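Local coordinates for Tat (Twin-arginine translocation) pathway signal sequence containing protein (Mycobacterium tuberculosis, PDB 5IMU) that is of unknown function but probably carries a Tat signal sequence in its full-length form, and binds a potassium ion in this C-terminal fragment, at residues A[61-66]-A[107-112]. Numbering follows the deposited sequence.
Sequences LPANVT and ALTGDR. With K (potassium ion), chain B.
Leu61 and Asp111 meet where the loop entering strand 65-67, an outermost strand of the mixed sheet in this alpha/beta/alpha sandwich, passes the start of helix 111-115. The backbone N of Leu61 donates to Asp111 OD2 at 2.9 Å, coming from above the carboxylate plane, 40° out of it. Asp111 CG lies anti to its own carbonyl carbon (chi1 -76°), which sets CG close to Leu61 N. The same carboxylate makes salt bridges to Arg60 through OD2 and to Arg115 through OD1, and these should favour its charged form.

Outward along the Leu61 side chain, CB lies 3.8 Å from Asp111 OD1. Leu61 CG closes to 3.4 Å of Asp111 OD1. At the tip, Leu61 CD1 is still 3.6 Å from Asp111 OD1. The two side chains cross at about a right angle, and the leucine also packs on Ala114 and Arg115 of the helix.

The backbones carry the rest. Gly110 N, at the N-cap, donates to Leu61 O at 2.9 Å, while Gly110 CA sits 3.3 Å from Pro62 O in a CA-H...O contact. Two residues on from Leu61, Ala63 N donates a hydrogen bond to Ala107 O at 3.1 Å, almost in line with the carbonyl bond, although the angle at its hydrogen is only 136°. Pro62 CG packs on Leu108 CD2, their side chains side by side and pointing the same way, with the proline ring also against helix 6-27.

Water 1 extends the link into the strand by donating to both Val65 O and Gly110 O. Just beyond, potassium is bound by Asn64 O and water 2. Thr66 OG1 also binds this ion, with 2.8 Å between Thr66 OG1 and the potassium.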
loop_
_atom_site.group_PDB
_atom_site.type_symbol
_atom_site.label_atom_id
_atom_site.label_comp_id
_atom_site.label_asym_id
_atom_site.label_seq_id
_atom_site.Cartn_x
_atom_site.Cartn_y
_atom_site.Cartn_z
ATOM N N LEU A 61 -8.809 2.233 0.204
ATOM C CA LEU A 61 -9.205 0.848 0.426
ATOM C C LEU A 61 -10.677 0.738 0.801
ATOM O O LEU A 61 -11.194 1.579 1.546
ATOM C CB LEU A 61 -8.356 0.224 1.535
ATOM C CG LEU A 61 -6.873 0.086 1.194
ATOM C CD1 LEU A 61 -6.068 -0.327 2.414
ATOM C CD2 LEU A 61 -6.681 -0.908 0.066
ATOM N N PRO A 62 -11.360 -0.288 0.293
ATOM C CA PRO A 62 -12.738 -0.545 0.723
ATOM C C PRO A 62 -12.808 -0.894 2.201
ATOM O O PRO A 62 -11.822 -1.280 2.833
ATOM C CB PRO A 62 -13.170 -1.733 -0.149
ATOM C CG PRO A 62 -12.287 -1.665 -1.341
ATOM C CD PRO A 62 -10.970 -1.139 -0.844
ATOM N N ALA A 63 -14.009 -0.748 2.752
ATOM C CA ALA A 63 -14.230 -1.030 4.163
ATOM C C ALA A 63 -13.953 -2.496 4.482
ATOM O O ALA A 63 -14.204 -3.388 3.667
ATOM C CB ALA A 63 -15.668 -0.669 4.547
ATOM N N ASN A 64 -13.400 -2.726 5.674
ATOM C CA ASN A 64 -13.294 -4.051 6.282
ATOM C C ASN A 64 -12.374 -4.995 5.514
ATOM O O ASN A 64 -12.626 -6.201 5.466
ATOM C CB ASN A 64 -14.673 -4.700 6.448
ATOM C CG ASN A 64 -15.702 -3.748 7.019
ATOM O OD1 ASN A 64 -16.829 -3.669 6.531
ATOM N ND2 ASN A 64 -15.318 -3.014 8.054
ATOM N N VAL A 65 -11.302 -4.490 4.915
ATOM C CA VAL A 65 -10.305 -5.368 4.310
ATOM C C VAL A 65 -9.107 -5.466 5.244
ATOM O O VAL A 65 -8.821 -4.556 6.032
ATOM C CB VAL A 65 -9.873 -4.900 2.901
ATOM C CG1 VAL A 65 -11.071 -4.843 1.965
ATOM C CG2 VAL A 65 -9.156 -3.557 2.964
ATOM N N THR A 66 -8.403 -6.589 5.156
ATOM C CA THR A 66 -7.213 -6.857 5.947
ATOM C C THR A 66 -6.024 -6.996 5.008
ATOM O O THR A 66 -6.167 -7.503 3.890
ATOM C CB THR A 66 -7.390 -8.132 6.787
ATOM O OG1 THR A 66 -8.483 -7.955 7.696
ATOM C CG2 THR A 66 -6.137 -8.448 7.584
ATOM N N ALA A 107 -17.733 1.340 -0.481
ATOM C CA ALA A 107 -17.263 2.614 0.041
ATOM C C ALA A 107 -15.807 2.508 0.478
ATOM O O ALA A 107 -15.405 1.547 1.139
ATOM C CB ALA A 107 -18.137 3.062 1.211
ATOM N N LEU A 108 -15.016 3.513 0.109
ATOM C CA LEU A 108 -13.573 3.484 0.334
ATOM C C LEU A 108 -13.224 4.088 1.698
ATOM O O LEU A 108 -12.557 5.116 1.814
ATOM C CB LEU A 108 -12.858 4.203 -0.803
ATOM C CG LEU A 108 -13.210 3.669 -2.195
ATOM C CD1 LEU A 108 -12.597 4.526 -3.292
ATOM C CD2 LEU A 108 -12.771 2.219 -2.331
ATOM N N THR A 109 -13.691 3.411 2.747
ATOM C CA THR A 109 -13.521 3.871 4.119
ATOM C C THR A 109 -12.562 3.002 4.923
ATOM O O THR A 109 -12.492 3.149 6.147
ATOM C CB THR A 109 -14.875 3.920 4.831
ATOM O OG1 THR A 109 -15.415 2.596 4.919
ATOM C CG2 THR A 109 -15.846 4.794 4.066
ATOM N N GLY A 110 -11.825 2.107 4.277
ATOM C CA GLY A 110 -11.085 1.111 5.017
ATOM C C GLY A 110 -9.618 1.376 5.264
ATOM O O GLY A 110 -8.939 0.500 5.806
ATOM N N ASP A 111 -9.099 2.553 4.906
ATOM C CA ASP A 111 -7.658 2.778 4.997
ATOM C C ASP A 111 -7.178 2.839 6.443
ATOM O O ASP A 111 -6.128 2.277 6.772
ATOM C CB ASP A 111 -7.271 4.057 4.253
ATOM C CG ASP A 111 -7.272 3.875 2.748
ATOM O OD1 ASP A 111 -6.301 3.298 2.215
ATOM O OD2 ASP A 111 -8.250 4.300 2.102
ATOM N N ARG A 112 -7.925 3.517 7.317
ATOM C CA ARG A 112 -7.462 3.700 8.690
ATOM C C ARG A 112 -7.302 2.363 9.405
ATOM O O ARG A 112 -6.261 2.094 10.017
ATOM C CB ARG A 112 -8.424 4.604 9.459
ATOM C CG ARG A 112 -7.949 4.924 10.868
ATOM C CD ARG A 112 -9.016 5.654 11.669
ATOM N NE ARG A 112 -9.602 6.754 10.910
ATOM C CZ ARG A 112 -9.141 8.001 10.921
ATOM N NH1 ARG A 112 -8.085 8.313 11.656
ATOM N NH2 ARG A 112 -9.738 8.936 10.195
HETATM K K K B . -11.129 -8.295 6.879
HETATM O O HOH W 1 -10.267 -1.987 6.108
HETATM O O HOH W 2 -12.508 -8.566 9.488
#